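PDB 6CC2: cell division control protein 45 cdc45 putative from Entamoeba histolytica, which is a putative DNA replication factor, probably acting like other Cdc45 proteins as a partner of the Mcm2-7 helicase and GINS at the replication fork. Local coordinates for residues Ile206-Gln211 with Val223-Tyr228; Thr366-Asp371 with Phe397-Glu402; Lys446-Ala451 with Phe517-Thr522; Pro467-Val472 with Asn495-Lys500. All blocks are in the same frame, centred on the assembly; numbering follows the deposited sequence.

Contact 1. Residues Ile206-Gln211 with Val223-Tyr228; sequences IGVCDQ and VHAIQY
No hydrogen bond joins Val208 to Ala225 or Ile226; the routine backbone bonds run within each helix, such as Asp210 N to Ile206 O at 2.9 Å. Across the gap only methyl groups meet. Val208 points toward the neighbouring helix and spreads its two branches over successive residues. CG2, trans to the backbone nitrogen, runs up to Ala225 CB at 3.8 Å, end against end. CG1, lodged between the nitrogen and the carbonyl carbon (chi1 71°), faces Ile226, where its approach to CD1 is a loose 4.5 Å. The Ile226 side chain does not leave the backbone in this direction; rotation about CB-CG1 (chi2 -55°) swings CD1 nearer to Val208. About 107 Å² is buried in all.

The two segments belong to consecutive helices, 199-213 and 219-233, joined by a short loop, and Ile217 of that loop also packs on Val208. Ala225 also touches Arg184 of helix 182-192. As apolar packing of three aliphatic side chains, with no hydrogen bond across, the contact is small and lacks directional bonding; how the two helices are set against each other probably depends also on the connecting loop and the surrounding helices.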
loop_
_atom_site.group_PDB
_atom_site.type_symbol
_atom_site.label_atom_id
_atom_site.label_comp_id
_atom_site.label_asym_id
_atom_site.label_seq_id
_atom_site.Cartn_x
_atom_site.Cartn_y
_atom_site.Cartn_z
ATOM N N ILE A 206 -5.342 -10.170 -3.599
ATOM C CA ILE A 206 -4.686 -8.906 -3.919
ATOM C C ILE A 206 -4.587 -8.029 -2.683
ATOM O O ILE A 206 -3.559 -7.371 -2.446
ATOM C CB ILE A 206 -5.431 -8.190 -5.064
ATOM C CG1 ILE A 206 -5.256 -9.018 -6.344
ATOM C CG2 ILE A 206 -4.934 -6.742 -5.229
ATOM C CD1 ILE A 206 -6.086 -8.572 -7.493
ATOM N N GLY A 207 -5.655 -8.014 -1.873
ATOM C CA GLY A 207 -5.647 -7.201 -0.658
ATOM C C GLY A 207 -4.576 -7.613 0.339
ATOM O O GLY A 207 -3.884 -6.760 0.894
ATOM N N VAL A 208 -4.415 -8.915 0.584
ATOM C CA VAL A 208 -3.413 -9.337 1.542
ATOM C C VAL A 208 -2.011 -9.212 0.949
ATOM O O VAL A 208 -1.061 -8.924 1.665
ATOM C CB VAL A 208 -3.688 -10.753 2.062
ATOM C CG1 VAL A 208 -3.446 -11.801 1.011
ATOM C CG2 VAL A 208 -2.811 -11.027 3.301
ATOM N N CYS A 209 -1.859 -9.409 -0.366
ATOM C CA CYS A 209 -0.588 -9.100 -1.001
ATOM C C CYS A 209 -0.233 -7.621 -0.816
ATOM O O CYS A 209 0.934 -7.287 -0.574
ATOM C CB CYS A 209 -0.636 -9.431 -2.492
ATOM S SG CYS A 209 -0.623 -11.188 -2.839
ATOM N N ASP A 210 -1.224 -6.730 -0.940
ATOM C CA ASP A 210 -0.987 -5.299 -0.687
ATOM C C ASP A 210 -0.459 -5.080 0.728
ATOM O O ASP A 210 0.499 -4.323 0.943
ATOM C CB ASP A 210 -2.275 -4.507 -0.915
ATOM C CG ASP A 210 -2.113 -3.030 -0.582
ATOM O OD1 ASP A 210 -1.154 -2.405 -1.092
ATOM O OD2 ASP A 210 -2.959 -2.482 0.191
ATOM N N GLN A 211 -1.083 -5.722 1.723
ATOM C CA GLN A 211 -0.574 -5.586 3.094
ATOM C C GLN A 211 0.887 -6.007 3.198
ATOM O O GLN A 211 1.686 -5.361 3.890
ATOM C CB GLN A 211 -1.394 -6.431 4.057
ATOM C CG GLN A 211 -2.758 -5.885 4.394
ATOM C CD GLN A 211 -3.369 -6.702 5.511
ATOM O OE1 GLN A 211 -3.486 -7.921 5.408
ATOM N NE2 GLN A 211 -3.721 -6.029 6.606
ATOM N N VAL A 223 1.284 -16.084 4.461
ATOM C CA VAL A 223 1.143 -17.483 4.067
ATOM C C VAL A 223 -0.113 -18.074 4.684
ATOM O O VAL A 223 -0.843 -18.841 4.037
ATOM C CB VAL A 223 2.407 -18.273 4.444
ATOM C CG1 VAL A 223 2.195 -19.739 4.255
ATOM C CG2 VAL A 223 3.550 -17.796 3.578
ATOM N N HIS A 224 -0.399 -17.714 5.931
ATOM C CA HIS A 224 -1.615 -18.213 6.592
ATOM C C HIS A 224 -2.870 -17.749 5.860
ATOM O O HIS A 224 -3.868 -18.483 5.790
ATOM C CB HIS A 224 -1.630 -17.732 8.043
ATOM C CG HIS A 224 -2.573 -18.495 8.929
ATOM N ND1 HIS A 224 -2.480 -19.858 9.119
ATOM C CD2 HIS A 224 -3.615 -18.081 9.687
ATOM C CE1 HIS A 224 -3.431 -20.251 9.945
ATOM N NE2 HIS A 224 -4.131 -19.193 10.308
ATOM N N ALA A 225 -2.857 -16.526 5.342
ATOM C CA ALA A 225 -4.002 -16.040 4.570
ATOM C C ALA A 225 -4.192 -16.865 3.305
ATOM O O ALA A 225 -5.311 -17.280 2.972
ATOM C CB ALA A 225 -3.810 -14.566 4.222
ATOM N N ILE A 226 -3.104 -17.122 2.581
ATOM C CA ILE A 226 -3.190 -17.948 1.385
ATOM C C ILE A 226 -3.758 -19.321 1.730
ATOM O O ILE A 226 -4.593 -19.870 1.001
ATOM C CB ILE A 226 -1.809 -18.050 0.712
ATOM C CG1 ILE A 226 -1.317 -16.658 0.338
ATOM C CG2 ILE A 226 -1.864 -18.964 -0.492
ATOM C CD1 ILE A 226 -2.306 -15.860 -0.544
ATOM N N GLN A 227 -3.306 -19.911 2.844
ATOM C CA GLN A 227 -3.805 -21.226 3.230
ATOM C C GLN A 227 -5.320 -21.197 3.437
ATOM O O GLN A 227 -6.001 -22.194 3.173
ATOM C CB GLN A 227 -3.109 -21.719 4.497
ATOM C CG GLN A 227 -3.458 -23.143 4.878
ATOM C CD GLN A 227 -2.944 -24.152 3.871
ATOM O OE1 GLN A 227 -1.790 -24.083 3.441
ATOM N NE2 GLN A 227 -3.801 -25.084 3.476
ATOM N N TYR A 228 -5.855 -20.083 3.932
ATOM C CA TYR A 228 -7.309 -19.954 4.069
ATOM C C TYR A 228 -7.986 -20.030 2.709
ATOM O O TYR A 228 -9.016 -20.718 2.554
ATOM C CB TYR A 228 -7.661 -18.645 4.764
ATOM C CG TYR A 228 -9.140 -18.470 5.050
ATOM C CD1 TYR A 228 -9.743 -19.185 6.073
ATOM C CD2 TYR A 228 -9.911 -17.582 4.328
ATOM C CE1 TYR A 228 -11.087 -19.047 6.354
ATOM C CE2 TYR A 228 -11.264 -17.417 4.623
ATOM C CZ TYR A 228 -11.833 -18.156 5.626
ATOM O OH TYR A 228 -13.178 -18.019 5.924
#

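Contact 2. Residues Thr366-Asp371 with Phe397-Glu402; sequences TNDEPD and FAKCIE
Lys399 reaches from its helix to the loop and gives its ammonium to Thr366 O, with NZ 2.8 Å from the oxygen. The bond lies in the carbonyl plane and meets the C=O at 158°, close to its axis. Just short of the charged end, Lys399 CE lies 3.7 Å from Asp368 CB, so the lysine's last methylene rests against the aspartate's first carbon while its nitrogen goes on to the backbone. The reach comes from a fully stretched chain: CG is anti to the main-chain nitrogen (chi1 -174°), and the remaining torsions are all trans.

Around this bond NZ has weak hydrogen bonds to Ser363 O, Ile364 O and Gln372 OE1. Several of the oxygens around NZ thus come from the C-terminal end of helix 354-364 and the residues just after it, a setting that would probably stabilise the positive charge. The carboxylate of Asp368 may add to this field, though at 5.2 Å its OD2 makes no contact with Lys399 NZ. Its other oxygen, OD1, forms a salt bridge with Lys446 and accepts a hydrogen bond from Gln449, which ties the same loop to helix 444-462. Thr366 is held by its OG1 on Gly362 O.

The contact lies at the protein surface, where the loop between helices 354-364 and 374-385 is held by helix 393-417 through Lys399 and by helix 444-462 through Lys446 and Gln449.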
loop_
_atom_site.group_PDB
_atom_site.type_symbol
_atom_site.label_atom_id
_atom_site.label_comp_id
_atom_site.label_asym_id
_atom_site.label_seq_id
_atom_site.Cartn_x
_atom_site.Cartn_y
_atom_site.Cartn_z
ATOM N N THR A 366 -1.055 5.602 -7.246
ATOM C CA THR A 366 -0.046 6.555 -6.808
ATOM C C THR A 366 -0.130 7.797 -7.681
ATOM O O THR A 366 0.002 7.702 -8.898
ATOM C CB THR A 366 1.339 5.922 -6.906
ATOM O OG1 THR A 366 1.390 4.748 -6.072
ATOM C CG2 THR A 366 2.422 6.918 -6.454
ATOM N N ASN A 367 -0.304 8.963 -7.063
ATOM C CA ASN A 367 -0.326 10.219 -7.818
ATOM C C ASN A 367 1.039 10.461 -8.447
ATOM O O ASN A 367 2.036 10.549 -7.739
ATOM C CB ASN A 367 -0.694 11.396 -6.927
ATOM C CG ASN A 367 -2.094 11.300 -6.370
ATOM O OD1 ASN A 367 -3.014 10.741 -6.988
ATOM N ND2 ASN A 367 -2.276 11.885 -5.199
ATOM N N ASP A 368 1.071 10.611 -9.773
ATOM C CA ASP A 368 2.340 10.733 -10.489
ATOM C C ASP A 368 2.280 11.755 -11.618
ATOM O O ASP A 368 3.222 11.834 -12.419
ATOM C CB ASP A 368 2.765 9.370 -11.026
ATOM C CG ASP A 368 4.215 9.332 -11.462
ATOM O OD1 ASP A 368 5.101 9.782 -10.683
ATOM O OD2 ASP A 368 4.468 8.844 -12.587
ATOM N N GLU A 369 1.194 12.503 -11.726
ATOM C CA GLU A 369 1.083 13.654 -12.605
ATOM C C GLU A 369 0.349 14.734 -11.833
ATOM O O GLU A 369 -0.400 14.440 -10.897
ATOM C CB GLU A 369 0.333 13.332 -13.906
ATOM C CG GLU A 369 0.977 12.247 -14.748
ATOM C CD GLU A 369 2.290 12.684 -15.377
ATOM O OE1 GLU A 369 2.666 13.860 -15.224
ATOM O OE2 GLU A 369 2.941 11.842 -16.027
ATOM N N PRO A 370 0.518 15.998 -12.223
ATOM C CA PRO A 370 -0.089 17.082 -11.443
ATOM C C PRO A 370 -1.602 17.001 -11.354
ATOM O O PRO A 370 -2.173 17.471 -10.367
ATOM C CB PRO A 370 0.361 18.351 -12.199
ATOM C CG PRO A 370 1.572 17.960 -12.924
ATOM C CD PRO A 370 1.406 16.502 -13.289
ATOM N N ASP A 371 -2.268 16.438 -12.363
ATOM C CA ASP A 371 -3.725 16.366 -12.333
ATOM C C ASP A 371 -4.261 15.067 -11.743
ATOM O O ASP A 371 -5.482 14.836 -11.810
ATOM C CB ASP A 371 -4.299 16.564 -13.742
ATOM C CG ASP A 371 -3.959 15.427 -14.673
ATOM O OD1 ASP A 371 -3.217 14.513 -14.273
ATOM O OD2 ASP A 371 -4.450 15.461 -15.834
ATOM N N PHE A 397 1.793 -2.404 -14.823
ATOM C CA PHE A 397 3.152 -2.927 -14.795
ATOM C C PHE A 397 4.136 -1.865 -15.282
ATOM O O PHE A 397 5.186 -1.637 -14.670
ATOM C CB PHE A 397 3.286 -4.174 -15.669
ATOM C CG PHE A 397 2.435 -5.345 -15.243
ATOM C CD1 PHE A 397 2.012 -5.506 -13.936
ATOM C CD2 PHE A 397 2.058 -6.302 -16.183
ATOM C CE1 PHE A 397 1.216 -6.587 -13.582
ATOM C CE2 PHE A 397 1.278 -7.384 -15.830
ATOM C CZ PHE A 397 0.864 -7.536 -14.520
ATOM N N ALA A 398 3.792 -1.183 -16.383
ATOM C CA ALA A 398 4.717 -0.195 -16.945
ATOM C C ALA A 398 4.927 0.972 -15.992
ATOM O O ALA A 398 6.065 1.453 -15.827
ATOM C CB ALA A 398 4.197 0.312 -18.289
ATOM N N LYS A 399 3.842 1.458 -15.371
ATOM C CA LYS A 399 3.976 2.577 -14.448
ATOM C C LYS A 399 4.835 2.185 -13.248
ATOM O O LYS A 399 5.708 2.958 -12.812
ATOM C CB LYS A 399 2.606 3.053 -13.976
ATOM C CG LYS A 399 2.652 4.319 -13.130
ATOM C CD LYS A 399 1.228 4.784 -12.730
ATOM C CE LYS A 399 1.284 6.045 -11.871
ATOM N NZ LYS A 399 -0.087 6.497 -11.461
ATOM N N CYS A 400 4.612 0.980 -12.716
ATOM C CA CYS A 400 5.398 0.503 -11.587
ATOM C C CYS A 400 6.869 0.372 -11.960
ATOM O O CYS A 400 7.754 0.750 -11.191
ATOM C CB CYS A 400 4.821 -0.850 -11.116
ATOM S SG CYS A 400 5.568 -1.488 -9.647
ATOM N N ILE A 401 7.146 -0.209 -13.124
ATOM C CA ILE A 401 8.521 -0.404 -13.559
ATOM C C ILE A 401 9.221 0.937 -13.745
ATOM O O ILE A 401 10.337 1.151 -13.263
ATOM C CB ILE A 401 8.552 -1.239 -14.849
ATOM C CG1 ILE A 401 8.279 -2.716 -14.510
ATOM C CG2 ILE A 401 9.880 -1.072 -15.564
ATOM C CD1 ILE A 401 8.020 -3.588 -15.729
ATOM N N GLU A 402 8.573 1.860 -14.449
ATOM C CA GLU A 402 9.176 3.162 -14.689
ATOM C C GLU A 402 9.440 3.908 -13.381
ATOM O O GLU A 402 10.522 4.488 -13.203
ATOM C CB GLU A 402 8.277 3.999 -15.602
ATOM C CG GLU A 402 8.849 5.371 -15.923
ATOM C CD GLU A 402 7.974 6.164 -16.870
ATOM O OE1 GLU A 402 6.899 5.658 -17.253
ATOM O OE2 GLU A 402 8.362 7.296 -17.233
#

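Contact 3. Residues Lys446-Ala451 with Phe517-Thr522; sequences KALQLA and FDSFVT
Leu448 carries the helix side of this contact alone, its forked end spread over Ser519 and Val521, two residues apart on the same face of the strand. The apolar part is the meeting with Val521. Leu448 CD1 is 4.0 Å from Val521 CG2, and Val521 CG2 also lies 4.1 Å from Leu448 CD2, so the valine branch sits against the fork as the two side chains cross obliquely. Leucine CG stands opposite the carbonyl carbon (chi1 -80°), which projects the fork from the helix toward the strand.

The second kind of contact is a methyl against a small polar side chain. Leu448 CD2 approaches Ser519 CB at 3.7 Å and Ser519 OG at 3.6 Å, a van der Waals touch and no hydrogen bond. The serine hydroxyl, set between its own nitrogen and carbonyl carbon (chi1 68°), bonds to Ser516 OG instead. That second hydroxyl also receives Asp518 N, tying the turn before the strand together and satisfying the buried polar group beneath the leucine.

Strand 519-525 runs antiparallel between 479-485 and the short 514-515 in the mixed sheet of the C-terminal part, consistent with the DHHA1-like portion of RecJ-type folds. Leu448 also touches Val483 and Gln514 on these two neighbours, so helix 444-462 covers three adjacent strands on one face. Phe520, directed away from Leu448, meets Phe501 of helix 494-508 on the opposite face.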
loop_
_atom_site.group_PDB
_atom_site.type_symbol
_atom_site.label_atom_id
_atom_site.label_comp_id
_atom_site.label_asym_id
_atom_site.label_seq_id
_atom_site.Cartn_x
_atom_site.Cartn_y
_atom_site.Cartn_z
ATOM N N LYS A 446 5.952 13.985 -6.777
ATOM C CA LYS A 446 7.207 13.270 -6.997
ATOM C C LYS A 446 8.055 13.196 -5.731
ATOM O O LYS A 446 8.638 12.149 -5.423
ATOM C CB LYS A 446 8.005 13.945 -8.120
ATOM C CG LYS A 446 7.347 13.947 -9.476
ATOM C CD LYS A 446 7.271 12.560 -10.058
ATOM C CE LYS A 446 6.953 12.609 -11.545
ATOM N NZ LYS A 446 6.862 11.239 -12.135
ATOM N N ALA A 447 8.194 14.312 -5.017
ATOM C CA ALA A 447 8.953 14.312 -3.774
ATOM C C ALA A 447 8.403 13.289 -2.792
ATOM O O ALA A 447 9.172 12.626 -2.105
ATOM C CB ALA A 447 8.956 15.712 -3.156
ATOM N N LEU A 448 7.064 13.157 -2.719
ATOM C CA LEU A 448 6.459 12.191 -1.801
ATOM C C LEU A 448 6.902 10.774 -2.150
ATOM O O LEU A 448 7.209 9.969 -1.263
ATOM C CB LEU A 448 4.946 12.296 -1.851
ATOM C CG LEU A 448 4.289 13.432 -1.066
ATOM C CD1 LEU A 448 2.895 13.750 -1.604
ATOM C CD2 LEU A 448 4.234 13.060 0.410
ATOM N N GLN A 449 6.964 10.462 -3.448
ATOM C CA GLN A 449 7.391 9.121 -3.840
ATOM C C GLN A 449 8.840 8.880 -3.476
ATOM O O GLN A 449 9.210 7.783 -3.045
ATOM C CB GLN A 449 7.180 8.923 -5.346
ATOM C CG GLN A 449 5.731 8.935 -5.752
ATOM C CD GLN A 449 5.583 8.713 -7.219
ATOM O OE1 GLN A 449 5.863 7.627 -7.728
ATOM N NE2 GLN A 449 5.159 9.740 -7.919
ATOM N N LEU A 450 9.687 9.899 -3.663
ATOM C CA LEU A 450 11.096 9.748 -3.317
ATOM C C LEU A 450 11.280 9.622 -1.818
ATOM O O LEU A 450 12.076 8.801 -1.352
ATOM C CB LEU A 450 11.886 10.933 -3.888
ATOM C CG LEU A 450 13.393 10.891 -3.630
ATOM C CD1 LEU A 450 13.990 9.608 -4.217
ATOM C CD2 LEU A 450 14.076 12.101 -4.250
ATOM N N ALA A 451 10.534 10.412 -1.034
ATOM C CA ALA A 451 10.639 10.307 0.420
ATOM C C ALA A 451 10.265 8.905 0.898
ATOM O O ALA A 451 10.916 8.361 1.797
ATOM C CB ALA A 451 9.745 11.338 1.096
ATOM N N PHE A 517 -2.870 10.394 5.329
ATOM C CA PHE A 517 -2.879 9.653 6.591
ATOM C C PHE A 517 -1.456 9.331 7.085
ATOM O O PHE A 517 -1.300 8.988 8.258
ATOM C CB PHE A 517 -3.676 8.364 6.435
ATOM C CG PHE A 517 -5.133 8.587 6.214
ATOM C CD1 PHE A 517 -5.976 8.968 7.266
ATOM C CD2 PHE A 517 -5.705 8.418 4.955
ATOM C CE1 PHE A 517 -7.301 9.173 7.070
ATOM C CE2 PHE A 517 -7.057 8.628 4.758
ATOM C CZ PHE A 517 -7.864 9.006 5.809
ATOM N N ASP A 518 -0.427 9.396 6.218
ATOM C CA ASP A 518 0.929 9.088 6.667
ATOM C C ASP A 518 2.004 10.053 6.157
ATOM O O ASP A 518 3.206 9.721 6.225
ATOM C CB ASP A 518 1.326 7.654 6.241
ATOM C CG ASP A 518 1.193 7.432 4.743
ATOM O OD1 ASP A 518 1.149 8.423 3.982
ATOM O OD2 ASP A 518 1.112 6.267 4.318
ATOM N N SER A 519 1.629 11.230 5.670
ATOM C CA SER A 519 2.613 12.128 5.110
ATOM C C SER A 519 2.102 13.560 5.163
ATOM O O SER A 519 0.902 13.814 5.265
ATOM C CB SER A 519 2.946 11.743 3.664
ATOM O OG SER A 519 1.827 11.979 2.817
ATOM N N PHE A 520 3.039 14.484 5.030
ATOM C CA PHE A 520 2.774 15.913 5.059
ATOM C C PHE A 520 3.676 16.602 4.040
ATOM O O PHE A 520 4.792 16.159 3.781
ATOM C CB PHE A 520 3.065 16.539 6.442
ATOM C CG PHE A 520 2.456 15.800 7.579
ATOM C CD1 PHE A 520 3.073 14.679 8.101
ATOM C CD2 PHE A 520 1.247 16.228 8.140
ATOM C CE1 PHE A 520 2.504 13.983 9.153
ATOM C CE2 PHE A 520 0.685 15.542 9.198
ATOM C CZ PHE A 520 1.315 14.410 9.700
ATOM N N VAL A 521 3.188 17.715 3.494
ATOM C CA VAL A 521 3.969 18.564 2.607
ATOM C C VAL A 521 3.896 20.000 3.111
ATOM O O VAL A 521 2.807 20.503 3.397
ATOM C CB VAL A 521 3.454 18.498 1.160
ATOM C CG1 VAL A 521 4.338 19.331 0.244
ATOM C CG2 VAL A 521 3.421 17.048 0.681
ATOM N N THR A 522 5.053 20.640 3.235
ATOM C CA THR A 522 5.111 22.078 3.485
ATOM C C THR A 522 6.194 22.647 2.578
ATOM O O THR A 522 6.714 21.962 1.695
ATOM C CB THR A 522 5.338 22.383 4.979
ATOM O OG1 THR A 522 5.265 23.812 5.183
ATOM C CG2 THR A 522 6.676 21.886 5.465
#

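Contact 4. Residues Pro467-Val472 with Asn495-Lys500; sequences PFILAV and NYFGAK
Pro467 sets its CB-CG edge on one face of the Phe497 ring, and this is the tight part of the contact. Its CB is 3.6 Å from the ring centroid and 17° off the normal, a CH-pi interaction over one face, displaced somewhat toward the rim. The neighbouring CG comes down to 3.5 Å from Phe497 CD1. Phe497 reaches this spot because its CG is anti to the backbone nitrogen (chi1 176°), extending the ring from the helix toward the start of the strand.

Ile469 approaches the same ring at its edge, near the ring plane, with CG1 4.0 Å from Phe497 CE1. Strand 468-474 pairs with 479-485 in an antiparallel hairpin, and the chain then enters helix 494-508, which lies across one face of the mixed sheet. Phe468 points the other way, packing on Leu454, Ala455 and Ser458 of helix 444-462.

Packing is looser beyond the ring: Phe468 O is 4.3 Å from Phe497 CZ, in an oblique approach. The helix residues flanking Phe497 are partly exposed. There Lys500 lays CG over a face of the Tyr496 ring, and both side chains end on the C-terminal tail, Tyr496 OH on Ser542 O and Lys500 NZ on Ser542 OG.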
loop_
_atom_site.group_PDB
_atom_site.type_symbol
_atom_site.label_atom_id
_atom_site.label_comp_id
_atom_site.label_asym_id
_atom_site.label_seq_id
_atom_site.Cartn_x
_atom_site.Cartn_y
_atom_site.Cartn_z
ATOM N N PRO A 467 10.880 7.566 10.475
ATOM C CA PRO A 467 10.232 8.446 9.503
ATOM C C PRO A 467 11.285 9.298 8.818
ATOM O O PRO A 467 12.427 9.412 9.280
ATOM C CB PRO A 467 9.257 9.265 10.357
ATOM C CG PRO A 467 9.839 9.267 11.713
ATOM C CD PRO A 467 10.618 7.972 11.864
ATOM N N PHE A 468 10.921 9.826 7.655
ATOM C CA PHE A 468 11.871 10.474 6.760
ATOM C C PHE A 468 11.356 11.851 6.353
ATOM O O PHE A 468 10.197 11.987 5.943
ATOM C CB PHE A 468 12.110 9.615 5.508
ATOM C CG PHE A 468 13.365 9.948 4.779
ATOM C CD1 PHE A 468 13.409 11.003 3.875
ATOM C CD2 PHE A 468 14.508 9.190 4.962
ATOM C CE1 PHE A 468 14.578 11.305 3.214
ATOM C CE2 PHE A 468 15.677 9.470 4.292
ATOM C CZ PHE A 468 15.726 10.550 3.429
ATOM N N ILE A 469 12.217 12.861 6.459
ATOM C CA ILE A 469 11.901 14.231 6.056
ATOM C C ILE A 469 12.850 14.604 4.928
ATOM O O ILE A 469 14.080 14.531 5.081
ATOM C CB ILE A 469 12.005 15.224 7.224
ATOM C CG1 ILE A 469 10.947 14.893 8.268
ATOM C CG2 ILE A 469 11.808 16.662 6.693
ATOM C CD1 ILE A 469 11.075 15.639 9.542
ATOM N N LEU A 470 12.275 14.960 3.779
ATOM C CA LEU A 470 13.021 15.231 2.559
ATOM C C LEU A 470 12.757 16.665 2.138
ATOM O O LEU A 470 11.597 17.079 2.060
ATOM C CB LEU A 470 12.573 14.269 1.448
ATOM C CG LEU A 470 13.157 14.563 0.062
ATOM C CD1 LEU A 470 14.603 14.293 0.010
ATOM C CD2 LEU A 470 12.394 13.711 -0.974
ATOM N N ALA A 471 13.828 17.413 1.909
ATOM C CA ALA A 471 13.755 18.784 1.394
ATOM C C ALA A 471 14.350 18.838 -0.004
ATOM O O ALA A 471 15.516 18.467 -0.195
ATOM C CB ALA A 471 14.510 19.739 2.311
ATOM N N VAL A 472 13.570 19.321 -0.970
ATOM C CA VAL A 472 14.008 19.407 -2.356
ATOM C C VAL A 472 13.947 20.845 -2.818
ATOM O O VAL A 472 12.902 21.500 -2.686
ATOM C CB VAL A 472 13.159 18.507 -3.283
ATOM C CG1 VAL A 472 13.760 18.511 -4.715
ATOM C CG2 VAL A 472 13.059 17.086 -2.719
ATOM N N ASN A 495 1.668 9.356 15.680
ATOM C CA ASN A 495 1.085 10.472 16.413
ATOM C C ASN A 495 2.135 11.539 16.686
ATOM O O ASN A 495 1.914 12.732 16.433
ATOM C CB ASN A 495 0.485 10.003 17.743
ATOM C CG ASN A 495 -0.886 9.418 17.593
ATOM O OD1 ASN A 495 -1.501 9.513 16.535
ATOM N ND2 ASN A 495 -1.393 8.820 18.672
ATOM N N TYR A 496 3.273 11.125 17.237
ATOM C CA TYR A 496 4.304 12.075 17.631
ATOM C C TYR A 496 4.929 12.732 16.414
ATOM O O TYR A 496 5.145 13.951 16.405
ATOM C CB TYR A 496 5.366 11.361 18.477
ATOM C CG TYR A 496 6.414 12.277 19.070
ATOM C CD1 TYR A 496 6.206 12.911 20.281
ATOM C CD2 TYR A 496 7.629 12.494 18.413
ATOM C CE1 TYR A 496 7.166 13.753 20.826
ATOM C CE2 TYR A 496 8.592 13.337 18.952
ATOM C CZ TYR A 496 8.356 13.957 20.157
ATOM O OH TYR A 496 9.307 14.793 20.698
ATOM N N PHE A 497 5.231 11.944 15.371
ATOM C CA PHE A 497 5.862 12.492 14.178
ATOM C C PHE A 497 4.969 13.535 13.524
ATOM O O PHE A 497 5.425 14.632 13.178
ATOM C CB PHE A 497 6.196 11.365 13.195
ATOM C CG PHE A 497 6.754 11.853 11.895
ATOM C CD1 PHE A 497 8.058 12.282 11.821
ATOM C CD2 PHE A 497 5.974 11.858 10.748
ATOM C CE1 PHE A 497 8.589 12.745 10.615
ATOM C CE2 PHE A 497 6.485 12.311 9.546
ATOM C CZ PHE A 497 7.801 12.750 9.483
ATOM N N GLY A 498 3.682 13.224 13.375
ATOM C CA GLY A 498 2.772 14.190 12.799
ATOM C C GLY A 498 2.613 15.416 13.670
ATOM O O GLY A 498 2.579 16.552 13.169
ATOM N N ALA A 499 2.478 15.212 14.983
ATOM C CA ALA A 499 2.276 16.350 15.875
ATOM C C ALA A 499 3.466 17.298 15.796
ATOM O O ALA A 499 3.305 18.521 15.670
ATOM C CB ALA A 499 2.062 15.870 17.310
ATOM N N LYS A 500 4.682 16.746 15.851
ATOM C CA LYS A 500 5.856 17.606 15.910
ATOM C C LYS A 500 6.187 18.198 14.541
ATOM O O LYS A 500 6.660 19.340 14.464
ATOM C CB LYS A 500 7.047 16.823 16.485
ATOM C CG LYS A 500 6.824 16.351 17.939
ATOM C CD LYS A 500 6.433 17.499 18.847
ATOM C CE LYS A 500 6.170 17.046 20.285
ATOM N NZ LYS A 500 5.697 18.178 21.125
#

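From the N terminus, contact 1 comes first and closes the short loop between helices 199-213 and 219-233, 11 residues lying between its segments. Contact 2 follows in series, closing a loop of 25 residues back onto helix 393-417; the centres of contacts 1 and 2 are about 25 Å apart, on opposite sides of the chain's centre. Contact 3 closes the longest loop, 65 residues, and contact 4 is nested inside it. Their centres are about 9 Å apart: contact 3 binds helix 444-462 to the mixed sheet, and contact 4 binds helix 494-508 to it. Contact 2 touches contact 3 where residues 366-371 meet helix 444-462, linking the helical middle to the C-terminal sheet.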